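Local coordinates for protein N-terminal acetyltransferase B complex subunit MDM20 (Candida albicans, PDB 5K04) that forms the non-catalytic subunit of the NatB N-terminal acetyltransferase complex, probably serving as a helical scaffold that embraces the catalytic partner, at residues A[149-154]-A[188-193]; A[167-172]-A[192-197]; A[421-426]-A[661-666]; A[425-430]-A[736-741]. All coordinates share one frame; numbering follows the deposited sequence.

Contact 1: A[149-154]-A[188-193]; sequences YAFSFH and IYVYTL
H154 is hydrogen-bonded through NE2 to OE1 of E493, while one face of the same imidazole is covered by L193 across the contact. The pair belongs to the helical superhelix of this TPR-clan subunit: helix 143-157 lies beside helix 185-192, with helix 162-177 between them in the sequence. Measured on the short segments, the two axes run 40° apart in the same general direction and approach to 9.8 Å. Two backbone pairings set the register, F151 with V190 and H154 with L193. No hydrogen bond spans the interface; apolar and ring contacts carry it. L193 CD1 makes a CH-pi contact with the H154 ring, 3.9 Å from its centroid and 27° off the normal, displaced toward the CG side. The leucine and histidine side chains cross at about a right angle, and CD2 of L193 lies 4.0 Å from CE1 of H154. CG of F151 is anti to its backbone N (chi1 -175°), and CD1 of its ring lies 3.9 Å from the same L193 CD1, which therefore serves both aromatic groups. Helix 489-503 covers this side, with F489 meeting F151 and V190. On the flank toward helix 162-177, A150 CB lies 4.3 Å from V190 CG1, and both residues touch M176. F151 CE1 lies 4.5 Å from Y189 CE2, at the edge of the Y189 ring near its plane.

Contact 2: A[167-172]-A[192-197]; sequences LYNSLG and TLFLSS
N169 and F194 bring their CA atoms to 5.4 Å where one side of helix 162-177 passes the connection between helix 185-192 and helix 197-204. That connection is compact: a type I beta turn spans T192 to L195, and S196 follows as the N-cap of the next helix, its own backbone N bound by E199 as in a capping box. The contact thus ties the turn after helix 185-192 back to helix 162-177, one helix earlier in the superhelix. N169 and F194 slide past each other in opposite directions. CG of N169 is anti to its backbone N, and ND2 donates to the F194 carbonyl O at 2.8 Å, a fairly straight bond of 162°; F194 O lies near the plane of the N169 side-chain amide, while ND2 is tilted 26° from the F194 carbonyl plane. The other branch, OD1, sits in the plane of the F194 ring at its edge, 3.5 Å from CD1; amide and ring planes are 69° apart. The phenyl group is sandwiched. G172 has no side chain, which lets the ring lie directly on the helix backbone: G172 CA stands over the ring centre, 3.8 Å from the centroid, in a CH-pi contact. Over the opposite face, L193 CB stands 4.3 Å above the plane of the F194 ring. Beside the CH-pi contact, the carbonyl carbon of G172 comes to 3.6 Å from F194 CD2.

Contact 3: A[421-426]-A[661-666]; sequences QLNTND and ELTQNL
N423 OD1 is the tight spot of this contact, gripped by two donors of T663 at the start of helix 661-682. The T663 hydroxyl OG1 donates to N423 OD1 at 2.6 Å, close to the carbonyl plane. The backbone N of T663 donates to N423 OD1 at 3.0 Å with an N-H...O angle of 150°, arriving from above that plane, 38° out of it. OG1 stands between the backbone N and the carbonyl carbon (chi1 49°), near that N, and both donors meet the same oxygen; G660 O competes for the one OG1 proton. The other branch of N423 is held too, ND2 bonding to OE1 of Q711, which fixes the rotation of the amide. T663 CG2 packs 3.6 Å from N423 CG, and L662 adds its CB, 3.7 Å from N423 OD1, before continuing toward I653, P654 and L707. The N425 side chain also comes up to T663, beyond an inverse gamma turn centred on T424. The loose side is at E661, which is exposed, turns its CB away from the loop and is hydrogen-bonded through OE1 to S659 OG. In this helical superhelix, a buried loop side chain therefore satisfies an amide of the first turn, for which a helix normally supplies no carbonyl of its own. The positive end of the helix dipole would probably polarise the N423 carbonyl and strengthen its two bonds.

Contact 4: A[425-430]-A[736-741]; sequences NDLIFP and KSSIED
N425 begins the approach of the loop before helix 429-434 to helix 729-747, a tertiary contact between the central part of the helical superhelix and its C-terminal end; the N425 backbone N lies 4.0 Å from S738 OG. D426 follows, with its CA the nearest to that of S738, at 5.8 Å. Its CB is modelled only 3.0 Å from S738 OG, a crowded approach whose exact value is doubtful. The D426 carboxylate extends past the serine to the solvent side, where D741, exposed and one helical turn further along, presents its own. The two side chains cross obliquely with their carboxylate planes 63° apart, and D426 OD2 lies 4.3 Å from D741 OD2. These like charges make no direct bond. A water donates to both, weakly to D426 OD2 and at 3.2 Å to D741 OD2, and would be expected to soften the repulsion. L427 closes over the serine from the next position: its CG is anti to the carbonyl carbon (chi1 -53°) and comes to 3.8 Å from S738 OG, while the L427 side chain also touches Y419 and E734. Beyond it the chain leaves helix 729-747 behind and enters helix 429-434, I428 packing on M416 and Y419 and F429 on L449. S738 OG, anti to its own backbone N, lies beside CB of D426 and CG of L427, with T424 also touching this residue; the model gives this buried hydroxyl no polar partner. On its apolar flank, L427 CD1 lies 4.1 Å from S738 CB.

From the N terminus, contact 1 closes first a loop of 33 residues between helices 143-157 and 185-192. Contact 2 opens inside that loop, on helix 162-177, and ends just beyond it, sharing T192 and L193, so the two overlap rather than nest; three successive helices and the following turn are tied together, with F194 CZ touching A150 O. Contacts 3 and 4 follow in series, on the opposite side of the chain's centre, and span 234 and 305 residues. Both start from the loop after helix 409-419, sharing N425 and D426; contact 3 closes on helix 661-682, contact 4 later on helix 729-747. Their centres lie 9 Å apart, whereas those of contacts 1 and 3 are about 52 Å apart.

Contact 1: A[149-154]-A[188-193]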
# COMPACT_ATOMS: atom_id res chain seq x y z
N TYR A 149 -20.39 -19.81 4.43
CA TYR A 149 -20.82 -19.74 5.82
C TYR A 149 -19.71 -20.20 6.75
O TYR A 149 -19.39 -19.52 7.73
CB TYR A 149 -22.08 -20.59 5.96
CG TYR A 149 -22.82 -20.46 7.25
CD1 TYR A 149 -22.78 -19.27 7.99
CD2 TYR A 149 -23.58 -21.52 7.75
CE1 TYR A 149 -23.47 -19.14 9.18
CE2 TYR A 149 -24.28 -21.40 8.95
CZ TYR A 149 -24.23 -20.21 9.67
OH TYR A 149 -24.91 -20.07 10.85
N ALA A 150 -19.07 -21.33 6.42
CA ALA A 150 -17.97 -21.88 7.21
C ALA A 150 -16.78 -20.94 7.24
O ALA A 150 -16.19 -20.67 8.29
CB ALA A 150 -17.55 -23.24 6.64
N PHE A 151 -16.39 -20.45 6.06
CA PHE A 151 -15.28 -19.51 5.99
C PHE A 151 -15.57 -18.24 6.79
O PHE A 151 -14.67 -17.68 7.41
CB PHE A 151 -14.99 -19.18 4.51
CG PHE A 151 -13.79 -18.31 4.32
CD1 PHE A 151 -12.51 -18.79 4.59
CD2 PHE A 151 -13.93 -17.01 3.86
CE1 PHE A 151 -11.40 -17.98 4.40
CE2 PHE A 151 -12.83 -16.20 3.67
CZ PHE A 151 -11.57 -16.68 3.94
N SER A 152 -16.84 -17.82 6.82
CA SER A 152 -17.22 -16.61 7.56
C SER A 152 -17.01 -16.78 9.06
O SER A 152 -16.86 -15.78 9.76
CB SER A 152 -18.67 -16.24 7.25
OG SER A 152 -19.59 -17.15 7.82
N PHE A 153 -17.00 -18.03 9.56
CA PHE A 153 -16.74 -18.25 10.98
C PHE A 153 -15.27 -18.04 11.30
O PHE A 153 -14.93 -17.54 12.38
CB PHE A 153 -17.15 -19.66 11.38
CG PHE A 153 -18.61 -19.80 11.65
CD1 PHE A 153 -19.18 -19.21 12.77
CD2 PHE A 153 -19.43 -20.48 10.76
CE1 PHE A 153 -20.56 -19.31 13.01
CE2 PHE A 153 -20.80 -20.60 10.99
CZ PHE A 153 -21.36 -20.01 12.12
N HIS A 154 -14.39 -18.41 10.38
CA HIS A 154 -12.99 -18.05 10.49
C HIS A 154 -12.79 -16.54 10.49
O HIS A 154 -12.01 -16.00 11.28
CB HIS A 154 -12.20 -18.67 9.34
CG HIS A 154 -10.86 -18.04 9.15
ND1 HIS A 154 -9.86 -18.14 10.10
CD2 HIS A 154 -10.36 -17.28 8.16
CE1 HIS A 154 -8.79 -17.49 9.68
NE2 HIS A 154 -9.07 -16.95 8.50
N ILE A 188 -10.23 -28.10 1.64
CA ILE A 188 -9.36 -28.62 2.69
C ILE A 188 -8.76 -27.48 3.50
O ILE A 188 -8.73 -27.52 4.73
CB ILE A 188 -8.28 -29.53 2.08
CG1 ILE A 188 -8.92 -30.78 1.45
CG2 ILE A 188 -7.24 -29.91 3.11
CD1 ILE A 188 -7.95 -31.68 0.69
N TYR A 189 -8.31 -26.42 2.81
CA TYR A 189 -7.80 -25.25 3.51
C TYR A 189 -8.81 -24.72 4.53
O TYR A 189 -8.48 -24.51 5.70
CB TYR A 189 -7.41 -24.17 2.49
CG TYR A 189 -7.11 -22.80 3.10
CD1 TYR A 189 -5.85 -22.53 3.65
CD2 TYR A 189 -8.07 -21.79 3.11
CE1 TYR A 189 -5.57 -21.28 4.23
CE2 TYR A 189 -7.80 -20.53 3.66
CZ TYR A 189 -6.55 -20.29 4.23
OH TYR A 189 -6.29 -19.07 4.78
N VAL A 190 -10.07 -24.53 4.10
CA VAL A 190 -11.09 -23.96 4.99
C VAL A 190 -11.22 -24.82 6.24
O VAL A 190 -11.27 -24.31 7.36
CB VAL A 190 -12.44 -23.83 4.27
CG1 VAL A 190 -13.52 -23.36 5.26
CG2 VAL A 190 -12.34 -22.86 3.13
N TYR A 191 -11.29 -26.14 6.04
CA TYR A 191 -11.40 -27.08 7.15
C TYR A 191 -10.27 -26.86 8.16
O TYR A 191 -10.51 -26.80 9.37
CB TYR A 191 -11.42 -28.51 6.60
CG TYR A 191 -11.76 -29.58 7.59
CD1 TYR A 191 -12.74 -29.38 8.55
CD2 TYR A 191 -11.12 -30.81 7.58
CE1 TYR A 191 -13.05 -30.35 9.48
CE2 TYR A 191 -11.43 -31.80 8.51
CZ TYR A 191 -12.40 -31.57 9.45
OH TYR A 191 -12.72 -32.56 10.37
N THR A 192 -9.02 -26.72 7.67
CA THR A 192 -7.87 -26.56 8.57
C THR A 192 -7.97 -25.31 9.42
O THR A 192 -7.32 -25.23 10.47
CB THR A 192 -6.56 -26.49 7.79
OG1 THR A 192 -6.55 -25.31 6.99
CG2 THR A 192 -6.37 -27.73 6.92
N LEU A 193 -8.79 -24.32 9.02
CA LEU A 193 -8.92 -23.11 9.83
C LEU A 193 -9.55 -23.39 11.19
O LEU A 193 -9.45 -22.55 12.08
CB LEU A 193 -9.75 -22.06 9.08
CG LEU A 193 -9.21 -21.65 7.71
CD1 LEU A 193 -10.26 -20.81 6.99
CD2 LEU A 193 -7.87 -20.89 7.85

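Contact 2: A[167-172]-A[192-197]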
# COMPACT_ATOMS: atom_id res chain seq x y z
N LEU A 167 -17.60 -21.73 20.11
CA LEU A 167 -18.80 -21.98 19.30
C LEU A 167 -18.52 -21.78 17.82
O LEU A 167 -18.89 -22.62 16.99
CB LEU A 167 -19.92 -21.06 19.76
CG LEU A 167 -21.16 -21.03 18.87
CD1 LEU A 167 -21.95 -22.30 19.04
CD2 LEU A 167 -21.99 -19.82 19.20
N TYR A 168 -17.89 -20.64 17.47
CA TYR A 168 -17.61 -20.33 16.08
C TYR A 168 -16.74 -21.40 15.44
O TYR A 168 -16.94 -21.78 14.28
CB TYR A 168 -16.92 -18.96 15.98
CG TYR A 168 -17.78 -17.75 16.31
CD1 TYR A 168 -19.16 -17.84 16.41
CD2 TYR A 168 -17.20 -16.49 16.50
CE1 TYR A 168 -19.94 -16.73 16.69
CE2 TYR A 168 -17.97 -15.38 16.78
CZ TYR A 168 -19.34 -15.50 16.87
OH TYR A 168 -20.10 -14.39 17.16
N ASN A 169 -15.78 -21.92 16.19
CA ASN A 169 -14.88 -22.93 15.67
C ASN A 169 -15.59 -24.26 15.49
O ASN A 169 -15.32 -24.99 14.52
CB ASN A 169 -13.70 -23.09 16.61
CG ASN A 169 -12.55 -23.72 15.94
OD1 ASN A 169 -11.78 -23.05 15.24
ND2 ASN A 169 -12.45 -25.04 16.09
N SER A 170 -16.50 -24.59 16.41
CA SER A 170 -17.27 -25.83 16.32
C SER A 170 -18.26 -25.80 15.17
O SER A 170 -18.50 -26.82 14.52
CB SER A 170 -18.00 -26.08 17.64
OG SER A 170 -19.13 -26.88 17.43
N LEU A 171 -18.86 -24.63 14.90
CA LEU A 171 -19.83 -24.54 13.82
C LEU A 171 -19.14 -24.61 12.46
O LEU A 171 -19.67 -25.20 11.52
CB LEU A 171 -20.67 -23.26 13.95
CG LEU A 171 -21.65 -23.16 15.12
CD1 LEU A 171 -22.13 -21.74 15.28
CD2 LEU A 171 -22.87 -24.09 14.99
N GLY A 172 -17.96 -23.99 12.34
CA GLY A 172 -17.26 -24.04 11.07
C GLY A 172 -16.72 -25.42 10.76
O GLY A 172 -16.81 -25.90 9.63
N THR A 192 -9.02 -26.72 7.67
CA THR A 192 -7.87 -26.56 8.57
C THR A 192 -7.97 -25.31 9.42
O THR A 192 -7.32 -25.23 10.47
CB THR A 192 -6.56 -26.49 7.79
OG1 THR A 192 -6.55 -25.31 6.99
CG2 THR A 192 -6.37 -27.73 6.92
N LEU A 193 -8.79 -24.32 9.02
CA LEU A 193 -8.92 -23.11 9.83
C LEU A 193 -9.55 -23.39 11.19
O LEU A 193 -9.45 -22.55 12.08
CB LEU A 193 -9.75 -22.06 9.08
CG LEU A 193 -9.21 -21.65 7.71
CD1 LEU A 193 -10.26 -20.81 6.99
CD2 LEU A 193 -7.87 -20.89 7.85
N PHE A 194 -10.19 -24.55 11.38
CA PHE A 194 -10.86 -24.85 12.64
C PHE A 194 -10.21 -26.01 13.39
O PHE A 194 -10.79 -26.50 14.37
CB PHE A 194 -12.34 -25.15 12.38
CG PHE A 194 -13.00 -24.11 11.53
CD1 PHE A 194 -13.29 -22.86 12.05
CD2 PHE A 194 -13.28 -24.36 10.19
CE1 PHE A 194 -13.88 -21.88 11.26
CE2 PHE A 194 -13.86 -23.38 9.40
CZ PHE A 194 -14.17 -22.14 9.94
N LEU A 195 -9.03 -26.45 12.95
CA LEU A 195 -8.40 -27.66 13.46
C LEU A 195 -7.16 -27.35 14.28
O LEU A 195 -6.45 -26.37 14.02
CB LEU A 195 -8.00 -28.58 12.31
CG LEU A 195 -9.12 -29.12 11.45
CD1 LEU A 195 -8.52 -30.06 10.42
CD2 LEU A 195 -10.19 -29.83 12.32
N SER A 196 -6.88 -28.22 15.24
CA SER A 196 -5.63 -28.14 15.96
C SER A 196 -4.48 -28.62 15.07
O SER A 196 -4.67 -29.25 14.02
CB SER A 196 -5.68 -28.99 17.23
OG SER A 196 -5.75 -30.37 16.92
N SER A 197 -3.27 -28.31 15.52
CA SER A 197 -2.07 -28.79 14.84
C SER A 197 -2.07 -30.32 14.76
O SER A 197 -1.66 -30.89 13.74
CB SER A 197 -0.83 -28.28 15.58
OG SER A 197 0.30 -28.19 14.74

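Contact 3: A[421-426]-A[661-666]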
# COMPACT_ATOMS: atom_id res chain seq x y z
N GLN A 421 13.30 18.78 2.16
CA GLN A 421 13.86 19.59 3.25
C GLN A 421 13.91 21.08 2.91
O GLN A 421 14.17 21.90 3.79
CB GLN A 421 15.28 19.14 3.59
CG GLN A 421 15.42 17.66 3.90
CD GLN A 421 14.48 17.23 5.01
OE1 GLN A 421 14.53 17.75 6.13
NE2 GLN A 421 13.58 16.31 4.70
N LEU A 422 13.73 21.43 1.64
CA LEU A 422 13.91 22.77 1.14
C LEU A 422 12.58 23.29 0.60
O LEU A 422 11.57 22.57 0.58
CB LEU A 422 14.98 22.80 0.04
CG LEU A 422 16.35 22.25 0.43
CD1 LEU A 422 17.26 22.17 -0.81
CD2 LEU A 422 16.99 23.07 1.56
N ASN A 423 12.60 24.56 0.18
CA ASN A 423 11.46 25.19 -0.49
C ASN A 423 11.50 24.97 -2.00
O ASN A 423 10.81 25.69 -2.74
CB ASN A 423 11.42 26.67 -0.14
CG ASN A 423 11.21 26.90 1.34
OD1 ASN A 423 10.22 26.44 1.93
ND2 ASN A 423 12.14 27.61 1.95
N THR A 424 12.27 23.99 -2.46
CA THR A 424 12.38 23.60 -3.86
C THR A 424 11.24 22.65 -4.25
O THR A 424 11.45 21.56 -4.78
CB THR A 424 13.74 22.96 -4.10
OG1 THR A 424 13.90 21.87 -3.18
CG2 THR A 424 14.84 23.95 -3.86
N ASN A 425 10.01 23.09 -3.99
CA ASN A 425 8.85 22.20 -4.10
C ASN A 425 8.52 21.88 -5.55
O ASN A 425 7.77 20.93 -5.82
CB ASN A 425 7.68 22.86 -3.39
CG ASN A 425 8.08 23.41 -2.02
OD1 ASN A 425 8.78 22.74 -1.24
ND2 ASN A 425 7.67 24.63 -1.74
N ASP A 426 9.13 22.63 -6.46
CA ASP A 426 9.01 22.52 -7.91
C ASP A 426 9.50 21.18 -8.46
O ASP A 426 9.06 20.75 -9.52
CB ASP A 426 9.86 23.67 -8.49
CG ASP A 426 9.26 24.31 -9.66
OD1 ASP A 426 8.91 23.59 -10.61
OD2 ASP A 426 9.17 25.56 -9.64
N GLU A 661 9.84 24.24 5.72
CA GLU A 661 8.72 24.67 6.55
C GLU A 661 8.22 26.05 6.18
O GLU A 661 7.08 26.38 6.51
CB GLU A 661 9.09 24.75 8.03
CG GLU A 661 9.60 23.49 8.65
CD GLU A 661 10.38 23.81 9.89
OE1 GLU A 661 11.62 23.69 9.85
OE2 GLU A 661 9.76 24.24 10.88
N LEU A 662 9.07 26.87 5.56
CA LEU A 662 8.63 28.21 5.19
C LEU A 662 7.48 28.16 4.19
O LEU A 662 6.45 28.80 4.39
CB LEU A 662 9.82 29.00 4.63
CG LEU A 662 9.43 30.36 4.08
CD1 LEU A 662 8.90 31.25 5.20
CD2 LEU A 662 10.63 31.00 3.43
N THR A 663 7.64 27.38 3.12
CA THR A 663 6.57 27.32 2.13
C THR A 663 5.42 26.42 2.58
O THR A 663 4.28 26.64 2.17
CB THR A 663 7.13 26.87 0.78
OG1 THR A 663 7.95 25.70 0.92
CG2 THR A 663 7.95 28.00 0.16
N GLN A 664 5.69 25.44 3.45
CA GLN A 664 4.60 24.67 4.04
C GLN A 664 3.66 25.56 4.85
O GLN A 664 2.44 25.54 4.66
CB GLN A 664 5.16 23.55 4.92
CG GLN A 664 5.74 22.37 4.21
CD GLN A 664 6.06 21.25 5.20
OE1 GLN A 664 7.06 21.32 5.93
NE2 GLN A 664 5.19 20.24 5.26
N ASN A 665 4.22 26.32 5.81
CA ASN A 665 3.41 27.20 6.64
C ASN A 665 2.76 28.30 5.81
O ASN A 665 1.60 28.65 6.03
CB ASN A 665 4.26 27.83 7.75
CG ASN A 665 4.82 26.81 8.71
OD1 ASN A 665 4.28 25.71 8.89
ND2 ASN A 665 5.92 27.19 9.36
N LEU A 666 3.52 28.88 4.87
CA LEU A 666 3.00 29.96 4.05
C LEU A 666 1.84 29.47 3.19
O LEU A 666 0.83 30.18 3.02
CB LEU A 666 4.13 30.54 3.21
CG LEU A 666 4.08 31.98 2.71
CD1 LEU A 666 3.60 32.92 3.80
CD2 LEU A 666 5.46 32.38 2.23

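Contact 4: A[425-430]-A[736-741]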
# COMPACT_ATOMS: atom_id res chain seq x y z
N ASN A 425 10.01 23.09 -3.99
CA ASN A 425 8.85 22.20 -4.10
C ASN A 425 8.52 21.88 -5.55
O ASN A 425 7.77 20.93 -5.82
CB ASN A 425 7.68 22.86 -3.39
CG ASN A 425 8.08 23.41 -2.02
OD1 ASN A 425 8.78 22.74 -1.24
ND2 ASN A 425 7.67 24.63 -1.74
N ASP A 426 9.13 22.63 -6.46
CA ASP A 426 9.01 22.52 -7.91
C ASP A 426 9.50 21.18 -8.46
O ASP A 426 9.06 20.75 -9.52
CB ASP A 426 9.86 23.67 -8.49
CG ASP A 426 9.26 24.31 -9.66
OD1 ASP A 426 8.91 23.59 -10.61
OD2 ASP A 426 9.17 25.56 -9.64
N LEU A 427 10.44 20.52 -7.75
CA LEU A 427 11.40 19.61 -8.36
C LEU A 427 11.18 18.15 -7.99
O LEU A 427 11.96 17.28 -8.42
CB LEU A 427 12.83 20.01 -7.97
CG LEU A 427 13.23 21.47 -8.22
CD1 LEU A 427 14.66 21.72 -7.74
CD2 LEU A 427 13.06 21.85 -9.71
N ILE A 428 10.16 17.84 -7.20
CA ILE A 428 9.94 16.47 -6.75
C ILE A 428 9.11 15.67 -7.75
O ILE A 428 9.47 14.53 -8.09
CB ILE A 428 9.28 16.52 -5.35
CG1 ILE A 428 10.25 17.19 -4.35
CG2 ILE A 428 8.83 15.16 -4.92
CD1 ILE A 428 9.69 17.30 -2.93
N PHE A 429 8.02 16.25 -8.25
CA PHE A 429 7.14 15.55 -9.19
C PHE A 429 7.86 14.97 -10.41
O PHE A 429 7.49 13.86 -10.83
CB PHE A 429 6.02 16.50 -9.66
CG PHE A 429 4.69 16.21 -9.04
CD1 PHE A 429 4.04 15.01 -9.30
CD2 PHE A 429 4.10 17.12 -8.18
CE1 PHE A 429 2.80 14.73 -8.71
CE2 PHE A 429 2.86 16.86 -7.59
CZ PHE A 429 2.21 15.66 -7.86
N PRO A 430 8.83 15.64 -11.02
CA PRO A 430 9.51 15.01 -12.17
C PRO A 430 10.20 13.70 -11.81
O PRO A 430 10.21 12.76 -12.62
CB PRO A 430 10.50 16.10 -12.62
CG PRO A 430 9.84 17.40 -12.20
CD PRO A 430 9.24 17.05 -10.85
N LYS A 736 17.87 28.03 -6.70
CA LYS A 736 17.49 29.41 -6.47
C LYS A 736 16.25 29.79 -7.28
O LYS A 736 15.36 30.47 -6.77
CB LYS A 736 18.64 30.37 -6.79
CG LYS A 736 19.83 30.23 -5.83
CD LYS A 736 20.71 31.45 -5.80
CE LYS A 736 21.37 31.75 -7.12
NZ LYS A 736 22.15 33.04 -7.03
N SER A 737 16.18 29.35 -8.54
CA SER A 737 15.01 29.65 -9.36
C SER A 737 13.76 28.96 -8.81
O SER A 737 12.67 29.53 -8.83
CB SER A 737 15.24 29.23 -10.81
OG SER A 737 16.24 30.02 -11.43
N SER A 738 13.92 27.73 -8.32
CA SER A 738 12.77 26.98 -7.79
C SER A 738 12.26 27.61 -6.50
O SER A 738 11.05 27.70 -6.29
CB SER A 738 13.16 25.52 -7.54
OG SER A 738 12.12 24.83 -6.86
N ILE A 739 13.17 28.02 -5.62
CA ILE A 739 12.76 28.71 -4.40
C ILE A 739 11.99 29.97 -4.76
O ILE A 739 10.92 30.24 -4.20
CB ILE A 739 13.99 29.03 -3.52
CG1 ILE A 739 14.51 27.76 -2.86
CG2 ILE A 739 13.66 30.10 -2.49
CD1 ILE A 739 15.91 27.93 -2.30
N GLU A 740 12.50 30.73 -5.73
CA GLU A 740 11.86 31.97 -6.14
C GLU A 740 10.46 31.71 -6.67
O GLU A 740 9.48 32.25 -6.15
CB GLU A 740 12.73 32.67 -7.20
CG GLU A 740 12.09 33.94 -7.78
CD GLU A 740 13.11 34.89 -8.43
OE1 GLU A 740 14.31 34.57 -8.46
OE2 GLU A 740 12.69 35.95 -8.90
N ASP A 741 10.35 30.88 -7.71
CA ASP A 741 9.06 30.59 -8.32
C ASP A 741 8.05 30.10 -7.29
O ASP A 741 6.90 30.55 -7.26
CB ASP A 741 9.24 29.57 -9.44
CG ASP A 741 10.11 30.08 -10.58
OD1 ASP A 741 10.14 31.31 -10.81
OD2 ASP A 741 10.77 29.26 -11.25
O HOH W 1 11.72 26.25 -11.01